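Glycosyl hydrolase (Streptomyces cattleya, PDB 7LR8) probably hydrolyses the beta-1,4 linkage between mannose and N-acetylglucosamine in the N-glycan core, as a family GH5 glycosidase of subfamily 18. Local coordinates at residues Gly218-Val223 / Arg261-Leu266; Val292-Glu297 / Arg354-Ala359; Pro57-Phe62 / Phe105-Thr110. The protein carries 1 engineered substitution. One frame throughout, in Å; residues are numbered along the deposited sequence.

Contact 1. Residues Gly218-Val223 / Arg261-Leu266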
ATOM      1  N   GLY B 218       7.282  27.663  -3.386  1.00 22.30           N
ATOM      2  CA  GLY B 218       7.207  27.473  -1.950  1.00 24.48           C
ATOM      3  C   GLY B 218       8.008  28.530  -1.192  1.00 28.24           C
ATOM      4  O   GLY B 218       8.787  29.294  -1.757  1.00 24.26           O
ATOM      5  N   ALA B 219       7.813  28.555   0.130  1.00 21.60           N
ATOM      6  CA  ALA B 219       8.221  29.706   0.941  1.00 22.38           C
ATOM      7  C   ALA B 219       9.726  29.765   1.203  1.00 22.70           C
ATOM      8  O   ALA B 219      10.288  30.862   1.320  1.00 23.53           O
ATOM      9  CB  ALA B 219       7.479  29.681   2.278  1.00 23.76           C
ATOM     10  N   VAL B 220      10.377  28.617   1.358  1.00 19.98           N
ATOM     11  CA  VAL B 220      11.810  28.538   1.628  1.00 19.44           C
ATOM     12  C   VAL B 220      12.341  27.355   0.831  1.00 17.67           C
ATOM     13  O   VAL B 220      11.583  26.483   0.407  1.00 23.34           O
ATOM     14  CB  VAL B 220      12.127  28.373   3.138  1.00 22.18           C
ATOM     15  CG1 VAL B 220      11.523  29.517   3.960  1.00 23.67           C
ATOM     16  CG2 VAL B 220      11.628  27.032   3.655  1.00 24.02           C
ATOM     17  N   THR B 221      13.657  27.331   0.612  1.00 17.21           N
ATOM     18  CA  THR B 221      14.270  26.192  -0.067  1.00 20.97           C
ATOM     19  C   THR B 221      14.619  25.127   0.961  1.00 22.52           C
ATOM     20  O   THR B 221      15.291  25.419   1.956  1.00 24.02           O
ATOM     21  CB  THR B 221      15.536  26.605  -0.819  1.00 21.48           C
ATOM     22  OG1 THR B 221      15.245  27.697  -1.693  1.00 20.75           O
ATOM     23  CG2 THR B 221      16.081  25.439  -1.629  1.00 21.47           C
ATOM     24  N   ALA B 222      14.178  23.894   0.725  1.00 17.53           N
ATOM     25  CA  ALA B 222      14.512  22.790   1.610  1.00 20.41           C
ATOM     26  C   ALA B 222      15.584  21.930   0.959  1.00 21.22           C
ATOM     27  O   ALA B 222      15.462  21.569  -0.215  1.00 23.87           O
ATOM     28  CB  ALA B 222      13.276  21.952   1.935  1.00 20.08           C
ATOM     29  N   VAL B 223      16.640  21.628   1.706  1.00 20.00           N
ATOM     30  CA  VAL B 223      17.669  20.698   1.248  1.00 21.19           C
ATOM     31  C   VAL B 223      17.800  19.573   2.266  1.00 18.19           C
ATOM     32  O   VAL B 223      17.633  19.773   3.479  1.00 17.77           O
ATOM     33  CB  VAL B 223      19.034  21.388   1.024  1.00 22.04           C
ATOM     34  CG1 VAL B 223      18.942  22.376  -0.141  1.00 24.24           C
ATOM     35  CG2 VAL B 223      19.497  22.084   2.287  1.00 19.10           C
ATOM     36  N   ARG B 261      17.682  37.087   0.019  1.00 27.80           N
ATOM     37  CA  ARG B 261      17.765  36.585   1.385  1.00 28.45           C
ATOM     38  C   ARG B 261      16.764  35.463   1.648  1.00 30.71           C
ATOM     39  O   ARG B 261      16.381  35.234   2.799  1.00 29.93           O
ATOM     40  CB  ARG B 261      17.576  37.727   2.385  1.00 36.89           C
ATOM     41  CG  ARG B 261      18.808  38.615   2.529  1.00 41.33           C
ATOM     42  N   ARG B 262      16.348  34.750   0.609  1.00 24.12           N
ATOM     43  CA  ARG B 262      15.432  33.626   0.793  1.00 24.76           C
ATOM     44  C   ARG B 262      16.068  32.601   1.728  1.00 23.05           C
ATOM     45  O   ARG B 262      17.201  32.172   1.486  1.00 23.04           O
ATOM     46  CB  ARG B 262      15.102  32.967  -0.547  1.00 25.40           C
ATOM     47  CG  ARG B 262      14.276  31.673  -0.431  1.00 26.08           C
ATOM     48  CD  ARG B 262      14.041  31.086  -1.820  1.00 24.32           C
ATOM     49  NE  ARG B 262      13.361  29.791  -1.865  1.00 25.32           N
ATOM     50  CZ  ARG B 262      12.054  29.626  -2.096  1.00 27.08           C
ATOM     51  NH1 ARG B 262      11.258  30.687  -2.243  1.00 26.51           N
ATOM     52  NH2 ARG B 262      11.541  28.397  -2.164  1.00 23.96           N
ATOM     53  N   PRO B 263      15.400  32.217   2.813  1.00 23.49           N
ATOM     54  CA  PRO B 263      16.003  31.245   3.733  1.00 21.57           C
ATOM     55  C   PRO B 263      16.145  29.874   3.090  1.00 25.96           C
ATOM     56  O   PRO B 263      15.333  29.468   2.254  1.00 22.24           O
ATOM     57  CB  PRO B 263      15.014  31.201   4.904  1.00 23.08           C
ATOM     58  CG  PRO B 263      14.209  32.477   4.781  1.00 24.56           C
ATOM     59  CD  PRO B 263      14.105  32.714   3.304  1.00 23.44           C
ATOM     60  N   VAL B 264      17.199  29.164   3.493  1.00 21.14           N
ATOM     61  CA  VAL B 264      17.427  27.771   3.110  1.00 21.44           C
ATOM     62  C   VAL B 264      17.298  26.915   4.363  1.00 20.79           C
ATOM     63  O   VAL B 264      18.006  27.139   5.350  1.00 21.95           O
ATOM     64  CB  VAL B 264      18.799  27.564   2.449  1.00 20.84           C
ATOM     65  CG1 VAL B 264      18.939  26.108   1.974  1.00 18.88           C
ATOM     66  CG2 VAL B 264      18.974  28.519   1.279  1.00 25.61           C
ATOM     67  N   TRP B 265      16.391  25.937   4.324  1.00 19.06           N
ATOM     68  CA  TRP B 265      16.120  25.058   5.459  1.00 22.52           C
ATOM     69  C   TRP B 265      16.861  23.741   5.246  1.00 19.37           C
ATOM     70  O   TRP B 265      16.527  22.975   4.340  1.00 18.63           O
ATOM     71  CB  TRP B 265      14.612  24.844   5.604  1.00 21.40           C
ATOM     72  CG  TRP B 265      14.180  24.022   6.799  1.00 19.06           C
ATOM     73  CD1 TRP B 265      14.984  23.434   7.744  1.00 22.57           C
ATOM     74  CD2 TRP B 265      12.836  23.706   7.167  1.00 20.33           C
ATOM     75  NE1 TRP B 265      14.213  22.774   8.674  1.00 19.31           N
ATOM     76  CE2 TRP B 265      12.893  22.919   8.333  1.00 21.20           C
ATOM     77  CE3 TRP B 265      11.578  24.001   6.608  1.00 21.62           C
ATOM     78  CZ2 TRP B 265      11.745  22.446   8.968  1.00 21.88           C
ATOM     79  CZ3 TRP B 265      10.449  23.532   7.240  1.00 23.08           C
ATOM     80  CH2 TRP B 265      10.534  22.752   8.396  1.00 23.21           C
ATOM     81  N   LEU B 266      17.881  23.479   6.064  1.00 18.36           N
ATOM     82  CA  LEU B 266      18.496  22.151   6.073  1.00 15.98           C
ATOM     83  C   LEU B 266      17.545  21.228   6.820  1.00 19.63           C
ATOM     84  O   LEU B 266      17.636  21.041   8.034  1.00 18.53           O
ATOM     85  CB  LEU B 266      19.877  22.198   6.722  1.00 15.74           C
ATOM     86  CG  LEU B 266      20.575  20.852   6.795  1.00 15.45           C
ATOM     87  CD1 LEU B 266      20.874  20.314   5.398  1.00 18.32           C
ATOM     88  CD2 LEU B 266      21.874  21.015   7.607  1.00 16.41           C
TER
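Arg262 pushes its guanidinium into the bend made by Gly218, Ala219 and Val220, just ahead of the place where strands 221-225 and 264-269 begin to run side by side. The two are parallel neighbours in the (beta/alpha)8 barrel of family GH5. The arginine chain is extended from CG to NE, with CG anti to the backbone N (chi1 173°), and carries the flat group to the turn. There NE donates to Thr221 OG1 at 2.8 Å, close to the guanidinium plane. NH1 and NH2 both converge on the single carbonyl oxygen Gly218 O, each 2.9 Å away, while Ala219 O and Val220 CA lie over one face of the group. NH2 has a further acceptor in Ser214 O, tying the plug to helix 211-216.

Beyond the turn the ladder takes over: Thr221 N bonds Pro263 O, Trp265 N bonds Thr221 O at 2.7 Å, and Val223 N bonds Trp265 O. Val220 is the bump beside it. Its CG1 rests on the Pro263 ring, 4.0 Å from Pro263 CB, while its CG2 lies at the edge of the Trp265 ring, near its plane, and 4.2 Å from Trp265 CB. Ala222, small and on the same face as Trp265, packs on Leu194 and Ala196; the indole leads off toward strand 298-304, where NE1 bonds Thr302 OG1.

On the other face helix 240-253 covers Thr221, Val223 and Leu266, and Lys254 meets Val264. Here one methyl fits between two others: Val223 CG2 lies 4.1 Å from Val264 CG1 and 3.8 Å from Leu266 CD1.

Contact 2. Residues Val292-Glu297 / Arg354-Ala359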
ATOM      1  N   VAL B 292      27.431  24.341   8.731  1.00 19.72           N
ATOM      2  CA  VAL B 292      26.168  24.908   8.264  1.00 21.84           C
ATOM      3  C   VAL B 292      25.897  26.244   8.942  1.00 26.30           C
ATOM      4  O   VAL B 292      25.462  27.209   8.300  1.00 25.40           O
ATOM      5  CB  VAL B 292      25.021  23.914   8.492  1.00 21.65           C
ATOM      6  CG1 VAL B 292      23.683  24.596   8.214  1.00 31.92           C
ATOM      7  CG2 VAL B 292      25.188  22.717   7.578  1.00 21.74           C
ATOM      8  N   LEU B 293      26.164  26.334  10.245  1.00 23.78           N
ATOM      9  CA  LEU B 293      25.900  27.582  10.950  1.00 22.26           C
ATOM     10  C   LEU B 293      26.873  28.696  10.571  1.00 26.39           C
ATOM     11  O   LEU B 293      26.665  29.842  10.986  1.00 29.85           O
ATOM     12  CB  LEU B 293      25.925  27.342  12.466  1.00 29.39           C
ATOM     13  CG  LEU B 293      24.800  26.471  13.046  1.00 30.10           C
ATOM     14  CD1 LEU B 293      24.913  26.409  14.565  1.00 35.09           C
ATOM     15  CD2 LEU B 293      23.429  26.971  12.636  1.00 34.86           C
ATOM     16  N   ASP B 294      27.918  28.398   9.799  1.00 26.03           N
ATOM     17  CA  ASP B 294      28.749  29.421   9.172  1.00 27.16           C
ATOM     18  C   ASP B 294      28.152  29.929   7.851  1.00 24.33           C
ATOM     19  O   ASP B 294      28.811  30.683   7.130  1.00 32.65           O
ATOM     20  CB  ASP B 294      30.162  28.873   8.944  1.00 26.47           C
ATOM     21  CG  ASP B 294      31.184  29.959   8.674  1.00 27.04           C
ATOM     22  OD1 ASP B 294      31.172  30.995   9.382  1.00 29.11           O
ATOM     23  OD2 ASP B 294      32.011  29.760   7.752  1.00 30.50           O
ATOM     24  N   CYS B 295      26.936  29.514   7.522  1.00 23.80           N
ATOM     25  CA  CYS B 295      26.208  29.960   6.342  1.00 24.52           C
ATOM     26  C   CYS B 295      25.091  30.889   6.769  1.00 24.48           C
ATOM     27  O   CYS B 295      24.331  30.531   7.678  1.00 25.44           O
ATOM     28  CB  CYS B 295      25.609  28.772   5.591  1.00 25.81           C
ATOM     29  SG  CYS B 295      26.816  27.639   4.912  1.00 25.19           S
ATOM     30  N   PRO B 296      24.960  32.074   6.173  1.00 25.17           N
ATOM     31  CA  PRO B 296      23.868  32.970   6.559  1.00 25.73           C
ATOM     32  C   PRO B 296      22.543  32.502   5.982  1.00 25.11           C
ATOM     33  O   PRO B 296      22.486  31.697   5.047  1.00 25.47           O
ATOM     34  CB  PRO B 296      24.278  34.323   5.963  1.00 29.95           C
ATOM     35  CG  PRO B 296      25.646  34.132   5.377  1.00 31.88           C
ATOM     36  CD  PRO B 296      25.812  32.667   5.136  1.00 29.48           C
ATOM     37  N   GLU B 297      21.460  33.045   6.545  1.00 24.93           N
ATOM     38  CA  GLU B 297      20.096  32.802   6.054  1.00 25.24           C
ATOM     39  C   GLU B 297      19.733  31.321   6.083  1.00 26.02           C
ATOM     40  O   GLU B 297      18.974  30.841   5.240  1.00 29.52           O
ATOM     41  CB  GLU B 297      19.897  33.363   4.640  1.00 26.87           C
ATOM     42  CG  GLU B 297      19.657  34.871   4.597  1.00 32.64           C
ATOM     43  CD  GLU B 297      20.936  35.690   4.656  1.00 43.31           C
ATOM     44  OE1 GLU B 297      21.941  35.285   4.040  1.00 43.80           O
ATOM     45  OE2 GLU B 297      20.930  36.754   5.312  1.00 42.84           O
ATOM     46  N   ARG B 354      27.812  35.776   9.240  1.00 26.86           N
ATOM     47  CA  ARG B 354      28.927  36.351   8.500  1.00 27.23           C
ATOM     48  C   ARG B 354      28.637  36.199   7.014  1.00 26.46           C
ATOM     49  O   ARG B 354      28.527  35.061   6.517  1.00 27.01           O
ATOM     50  CB  ARG B 354      30.258  35.687   8.868  1.00 29.99           C
ATOM     51  CG  ARG B 354      30.612  35.841  10.338  1.00 29.66           C
ATOM     52  CD  ARG B 354      31.882  35.085  10.728  1.00 39.27           C
ATOM     53  NE  ARG B 354      32.273  35.428  12.099  1.00 49.03           N
ATOM     54  CZ  ARG B 354      33.195  36.333  12.424  1.00 56.93           C
ATOM     55  NH1 ARG B 354      33.852  36.990  11.478  1.00 56.46           N
ATOM     56  NH2 ARG B 354      33.468  36.580  13.701  1.00 57.90           N
ATOM     57  N   PRO B 355      28.483  37.302   6.282  1.00 27.29           N
ATOM     58  CA  PRO B 355      28.187  37.211   4.849  1.00 26.82           C
ATOM     59  C   PRO B 355      29.304  36.508   4.097  1.00 26.06           C
ATOM     60  O   PRO B 355      30.458  36.446   4.537  1.00 26.80           O
ATOM     61  CB  PRO B 355      28.066  38.674   4.411  1.00 29.20           C
ATOM     62  CG  PRO B 355      27.845  39.449   5.689  1.00 36.53           C
ATOM     63  CD  PRO B 355      28.583  38.695   6.746  1.00 28.91           C
ATOM     64  N   ARG B 356      28.946  35.998   2.922  1.00 25.44           N
ATOM     65  CA  ARG B 356      29.877  35.307   2.035  1.00 24.91           C
ATOM     66  C   ARG B 356      30.007  36.127   0.755  1.00 25.55           C
ATOM     67  O   ARG B 356      29.110  36.119  -0.092  1.00 25.57           O
ATOM     68  CB  ARG B 356      29.394  33.887   1.759  1.00 25.47           C
ATOM     69  CG  ARG B 356      29.368  33.031   3.011  1.00 25.15           C
ATOM     70  CD  ARG B 356      29.180  31.551   2.698  1.00 24.20           C
ATOM     71  NE  ARG B 356      29.583  30.766   3.858  1.00 27.12           N
ATOM     72  CZ  ARG B 356      30.110  29.552   3.811  1.00 26.28           C
ATOM     73  NH1 ARG B 356      30.304  28.944   2.647  1.00 22.77           N
ATOM     74  NH2 ARG B 356      30.452  28.950   4.943  1.00 27.54           N
ATOM     75  N   THR B 357      31.126  36.840   0.621  1.00 26.27           N
ATOM     76  CA  THR B 357      31.310  37.776  -0.478  1.00 27.10           C
ATOM     77  C   THR B 357      31.976  37.160  -1.702  1.00 28.71           C
ATOM     78  O   THR B 357      32.059  37.830  -2.736  1.00 28.32           O
ATOM     79  CB  THR B 357      32.143  38.975  -0.008  1.00 28.30           C
ATOM     80  OG1 THR B 357      31.941  40.075  -0.899  1.00 29.29           O
ATOM     81  CG2 THR B 357      33.639  38.608   0.026  1.00 28.43           C
ATOM     82  N   THR B 358      32.472  35.925  -1.605  1.00 27.26           N
ATOM     83  CA  THR B 358      33.098  35.220  -2.719  1.00 25.95           C
ATOM     84  C   THR B 358      32.142  34.157  -3.249  1.00 25.76           C
ATOM     85  O   THR B 358      31.684  33.295  -2.489  1.00 27.77           O
ATOM     86  CB  THR B 358      34.412  34.561  -2.291  1.00 26.04           C
ATOM     87  OG1 THR B 358      35.333  35.559  -1.819  1.00 28.74           O
ATOM     88  CG2 THR B 358      35.034  33.809  -3.465  1.00 26.21           C
ATOM     89  N   ALA B 359      31.855  34.203  -4.550  1.00 25.56           N
ATOM     90  CA  ALA B 359      30.871  33.318  -5.162  1.00 25.22           C
ATOM     91  C   ALA B 359      31.513  32.462  -6.247  1.00 25.44           C
ATOM     92  O   ALA B 359      32.273  32.968  -7.082  1.00 30.39           O
ATOM     93  CB  ALA B 359      29.706  34.115  -5.748  1.00 25.87           C
TER
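Arg356 and Asp294 supply the polar part of this contact. Two nitrogens of the guanidinium approach the same backbone oxygen: NH2 donates to Asp294 O at 3.2 Å, and NE adds a weak bond of 3.4 Å to that oxygen. NH2 comes from above the carbonyl plane, 70° out of it, while the oxygen lies near the edge of the guanidinium.

The charged pairing is weaker. Asp294 CG stands anti to its backbone N (chi1 -163°), and from there OD2 lies 3.3 Å from Arg356 NH2 in a salt bridge whose hydrogen bond is weak, with carboxylate and guanidinium planes turned 69° apart. OD2 has a stronger partner in Arg395 NE, and Arg356 NH1 turns to Pro396 O. A leucine in place of Arg356 would probably leave Pro396 O without this donor and strip Asp294 O of its two N-H groups, so that the turn after the helix would be less firmly joined to the segment facing it.

These bonds lie at a domain junction. Residues 292-297 form the turn that leads from helix 281-293 of the (beta/alpha)8 barrel into strand 298-304, whereas 354-359 carry the chain out of helix 334-349 into strand 358-362, the middle strand of a small parallel sheet beside the barrel.

Van der Waals contacts make up the rest. Cys295 SG sits over one face of the Arg356 guanidinium, offset toward its rim and 3.9 Å from NH2. Pro296 directs its ring at the facing backbone: its CG comes within 3.2 Å of Arg354 O, and its CD touches the methylene chain of Arg356 at CG, 4.2 Å away. On the exposed flank, Arg354 passes Asp294 with its CD 4.4 Å from OD1.

Contact 3. Residues Pro57-Phe62 / Phe105-Thr110; sequences PLWPVF and FLPAWT
Pro107 sets the CG-CD edge of its ring on the face of Trp59, in the dense part of the contact. Its CG stands 3.6 Å from the centroid of the six-membered ring of Trp59, only 9° off the ring normal, a CH-pi contact over the face; CD completes the cover at 3.6 Å from Trp59 CE3. Trp59 CG is anti to its backbone N (chi1 -179°), which puts CG on the side of residues 105-110.

Trp109 closes in beside them. Its CH2 comes to 3.7 Å from Trp59 CZ2, the six-membered rings being oblique, with planes at 84°. Both indole nitrogens find their acceptors on Gln63: Trp59 NE1 on OE1, Trp109 NE1 on the backbone O. The short 3-10 turn that carries Trp109 is braced from within, because Pro107 O receives Thr110 N and also, on a lone pair, Thr110 OG1 at 2.8 Å. Trp59 also meets Tyr131 of helix 122-139.

The close packing continues at Pro60, which sets CG against Phe105 O at 3.4 Å, and at Leu58, whose CD2 lies over the Phe105 ring, 4.0 Å from its centroid but offset toward the rim. Leu106 is the loose member: it points away from residues 57-62, and its side chain comes no nearer to them than 4.8 Å. The side formed by Pro60, Phe105 and Leu106 is partly exposed. The second subunit touches both ends, its Ala108 on Phe105 and its Phe103 on Trp109.

The two segments follow barrel strand 52-55 and the strand pair 99-100/103-104, so the contact joins beta-alpha loops at the catalytic end of a (beta/alpha)8 glycosidase, close to the sugar-binding His99.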
ATOM      1  N   PRO B  57       2.600  12.025   8.547  1.00 15.58           N
ATOM      2  CA  PRO B  57       1.467  11.145   8.242  1.00 14.87           C
ATOM      3  C   PRO B  57       1.891  10.064   7.264  1.00 14.89           C
ATOM      4  O   PRO B  57       2.819  10.247   6.471  1.00 17.62           O
ATOM      5  CB  PRO B  57       0.442  12.084   7.589  1.00 15.45           C
ATOM      6  CG  PRO B  57       0.836  13.458   7.965  1.00 19.69           C
ATOM      7  CD  PRO B  57       2.324  13.445   8.276  1.00 15.35           C
ATOM      8  N   LEU B  58       1.196   8.930   7.317  1.00 16.99           N
ATOM      9  CA  LEU B  58       1.268   7.918   6.265  1.00 15.35           C
ATOM     10  C   LEU B  58       0.054   8.134   5.367  1.00 14.73           C
ATOM     11  O   LEU B  58      -1.086   7.937   5.798  1.00 18.46           O
ATOM     12  CB  LEU B  58       1.279   6.507   6.838  1.00 17.38           C
ATOM     13  CG  LEU B  58       2.593   6.032   7.459  1.00 19.46           C
ATOM     14  CD1 LEU B  58       2.491   4.568   7.865  1.00 21.82           C
ATOM     15  CD2 LEU B  58       3.753   6.241   6.498  1.00 25.80           C
ATOM     16  N   TRP B  59       0.305   8.569   4.129  1.00 16.05           N
ATOM     17  CA  TRP B  59      -0.775   8.957   3.218  1.00 18.96           C
ATOM     18  C   TRP B  59      -1.837   7.876   3.037  1.00 20.67           C
ATOM     19  O   TRP B  59      -3.029   8.189   3.213  1.00 17.39           O
ATOM     20  CB  TRP B  59      -0.141   9.392   1.890  1.00 19.27           C
ATOM     21  CG  TRP B  59      -1.121   9.858   0.823  1.00 17.24           C
ATOM     22  CD1 TRP B  59      -2.353  10.448   1.017  1.00 17.04           C
ATOM     23  CD2 TRP B  59      -0.922   9.806  -0.596  1.00 15.39           C
ATOM     24  NE1 TRP B  59      -2.931  10.738  -0.205  1.00 18.37           N
ATOM     25  CE2 TRP B  59      -2.082  10.341  -1.206  1.00 14.27           C
ATOM     26  CE3 TRP B  59       0.108   9.326  -1.413  1.00 17.69           C
ATOM     27  CZ2 TRP B  59      -2.219  10.439  -2.589  1.00 16.62           C
ATOM     28  CZ3 TRP B  59      -0.027   9.430  -2.788  1.00 15.73           C
ATOM     29  CH2 TRP B  59      -1.190   9.970  -3.363  1.00 15.70           C
ATOM     30  N   PRO B  60      -1.508   6.608   2.735  1.00 17.71           N
ATOM     31  CA  PRO B  60      -2.590   5.610   2.583  1.00 17.45           C
ATOM     32  C   PRO B  60      -3.378   5.365   3.858  1.00 20.96           C
ATOM     33  O   PRO B  60      -4.543   4.954   3.783  1.00 20.22           O
ATOM     34  CB  PRO B  60      -1.858   4.333   2.141  1.00 16.69           C
ATOM     35  CG  PRO B  60      -0.478   4.765   1.734  1.00 18.48           C
ATOM     36  CD  PRO B  60      -0.181   5.981   2.558  1.00 16.92           C
ATOM     37  N   VAL B  61      -2.778   5.587   5.033  1.00 17.21           N
ATOM     38  CA  VAL B  61      -3.535   5.453   6.271  1.00 18.93           C
ATOM     39  C   VAL B  61      -4.463   6.647   6.471  1.00 14.05           C
ATOM     40  O   VAL B  61      -5.589   6.498   6.964  1.00 15.53           O
ATOM     41  CB  VAL B  61      -2.566   5.269   7.451  1.00 15.13           C
ATOM     42  CG1 VAL B  61      -3.317   5.299   8.784  1.00 19.49           C
ATOM     43  CG2 VAL B  61      -1.814   3.968   7.287  1.00 22.34           C
ATOM     44  N   PHE B  62      -4.026   7.843   6.071  1.00 13.69           N
ATOM     45  CA  PHE B  62      -4.862   9.026   6.225  1.00 18.14           C
ATOM     46  C   PHE B  62      -5.938   9.117   5.146  1.00 16.03           C
ATOM     47  O   PHE B  62      -7.040   9.607   5.415  1.00 14.63           O
ATOM     48  CB  PHE B  62      -3.996  10.287   6.206  1.00 17.90           C
ATOM     49  CG  PHE B  62      -3.370  10.615   7.528  1.00 15.97           C
ATOM     50  CD1 PHE B  62      -2.531   9.708   8.166  1.00 17.16           C
ATOM     51  CD2 PHE B  62      -3.631  11.829   8.142  1.00 18.75           C
ATOM     52  CE1 PHE B  62      -1.954  10.030   9.398  1.00 17.53           C
ATOM     53  CE2 PHE B  62      -3.053  12.149   9.357  1.00 18.89           C
ATOM     54  CZ  PHE B  62      -2.222  11.242   9.984  1.00 16.74           C
ATOM     55  N   PHE B 105       4.829   4.143   0.349  1.00 16.45           N
ATOM     56  CA  PHE B 105       3.482   3.959   0.893  1.00 15.75           C
ATOM     57  C   PHE B 105       2.499   4.587  -0.090  1.00 14.13           C
ATOM     58  O   PHE B 105       2.242   5.795  -0.043  1.00 16.08           O
ATOM     59  CB  PHE B 105       3.381   4.570   2.290  1.00 14.14           C
ATOM     60  CG  PHE B 105       4.267   3.876   3.293  1.00 14.75           C
ATOM     61  CD1 PHE B 105       3.868   2.690   3.886  1.00 18.74           C
ATOM     62  CD2 PHE B 105       5.522   4.379   3.582  1.00 15.83           C
ATOM     63  CE1 PHE B 105       4.698   2.012   4.786  1.00 20.86           C
ATOM     64  CE2 PHE B 105       6.357   3.719   4.482  1.00 18.95           C
ATOM     65  CZ  PHE B 105       5.940   2.535   5.082  1.00 20.66           C
ATOM     66  N   LEU B 106       1.956   3.762  -0.988  1.00 13.06           N
ATOM     67  CA  LEU B 106       1.075   4.267  -2.037  1.00 16.13           C
ATOM     68  C   LEU B 106      -0.344   3.778  -1.823  1.00 18.87           C
ATOM     69  O   LEU B 106      -0.548   2.582  -1.578  1.00 17.06           O
ATOM     70  CB  LEU B 106       1.583   3.818  -3.412  1.00 19.79           C
ATOM     71  CG  LEU B 106       2.941   4.386  -3.844  1.00 18.93           C
ATOM     72  CD1 LEU B 106       3.545   3.547  -4.975  1.00 21.85           C
ATOM     73  CD2 LEU B 106       2.817   5.856  -4.250  1.00 23.02           C
ATOM     74  N   PRO B 107      -1.352   4.655  -1.909  1.00 16.75           N
ATOM     75  CA  PRO B 107      -2.732   4.198  -1.711  1.00 13.94           C
ATOM     76  C   PRO B 107      -3.154   3.233  -2.809  1.00 15.72           C
ATOM     77  O   PRO B 107      -2.716   3.334  -3.958  1.00 16.87           O
ATOM     78  CB  PRO B 107      -3.553   5.495  -1.763  1.00 16.85           C
ATOM     79  CG  PRO B 107      -2.544   6.607  -1.494  1.00 20.87           C
ATOM     80  CD  PRO B 107      -1.267   6.113  -2.109  1.00 17.27           C
ATOM     81  N   ALA B 108      -4.033   2.298  -2.444  1.00 14.78           N
ATOM     82  CA  ALA B 108      -4.490   1.295  -3.400  1.00 15.20           C
ATOM     83  C   ALA B 108      -5.160   1.936  -4.605  1.00 15.87           C
ATOM     84  O   ALA B 108      -5.143   1.363  -5.700  1.00 14.92           O
ATOM     85  CB  ALA B 108      -5.449   0.322  -2.712  1.00 16.80           C
ATOM     86  N   TRP B 109      -5.710   3.135  -4.431  1.00 13.88           N
ATOM     87  CA  TRP B 109      -6.419   3.807  -5.512  1.00 13.44           C
ATOM     88  C   TRP B 109      -5.486   4.563  -6.443  1.00 14.84           C
ATOM     89  O   TRP B 109      -5.969   5.262  -7.339  1.00 16.05           O
ATOM     90  CB  TRP B 109      -7.487   4.735  -4.938  1.00 15.94           C
ATOM     91  CG  TRP B 109      -7.046   5.653  -3.821  1.00 15.44           C
ATOM     92  CD1 TRP B 109      -7.060   5.377  -2.481  1.00 13.95           C
ATOM     93  CD2 TRP B 109      -6.601   7.012  -3.951  1.00 16.45           C
ATOM     94  NE1 TRP B 109      -6.637   6.487  -1.766  1.00 14.14           N
ATOM     95  CE2 TRP B 109      -6.345   7.496  -2.646  1.00 14.17           C
ATOM     96  CE3 TRP B 109      -6.403   7.872  -5.042  1.00 14.38           C
ATOM     97  CZ2 TRP B 109      -5.878   8.797  -2.401  1.00 14.26           C
ATOM     98  CZ3 TRP B 109      -5.960   9.169  -4.801  1.00 16.50           C
ATOM     99  CH2 TRP B 109      -5.693   9.617  -3.487  1.00 15.37           C
ATOM    100  N   THR B 110      -4.171   4.428  -6.264  1.00 17.15           N
ATOM    101  CA  THR B 110      -3.196   4.967  -7.202  1.00 14.55           C
ATOM    102  C   THR B 110      -2.422   3.896  -7.963  1.00 14.51           C
ATOM    103  O   THR B 110      -1.579   4.249  -8.794  1.00 17.62           O
ATOM    104  CB  THR B 110      -2.180   5.882  -6.482  1.00 15.08           C
ATOM    105  OG1 THR B 110      -1.317   5.105  -5.638  1.00 15.71           O
ATOM    106  CG2 THR B 110      -2.897   6.926  -5.628  1.00 16.61           C
TER

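Along the chain contact 3 comes first, then contact 1, then contact 2. Contacts 1 and 2 are neighbours, with centres about 14 Å apart: strand 264-269 runs on to helix 281-293, and Val264 N lies 3.0 Å from Glu297 O, a probable hydrogen bond that joins the two. Contact 3 lies about 27 Å from contact 1 and about 40 Å from contact 2, centre to centre, on the opposite side of the chain's centre from contact 2. All three involve the barrel: contact 1 in its wall, contact 3 in loops near the bound glycan, and contact 2 where the small C-terminal sheet domain meets the barrel, away from the sugar site.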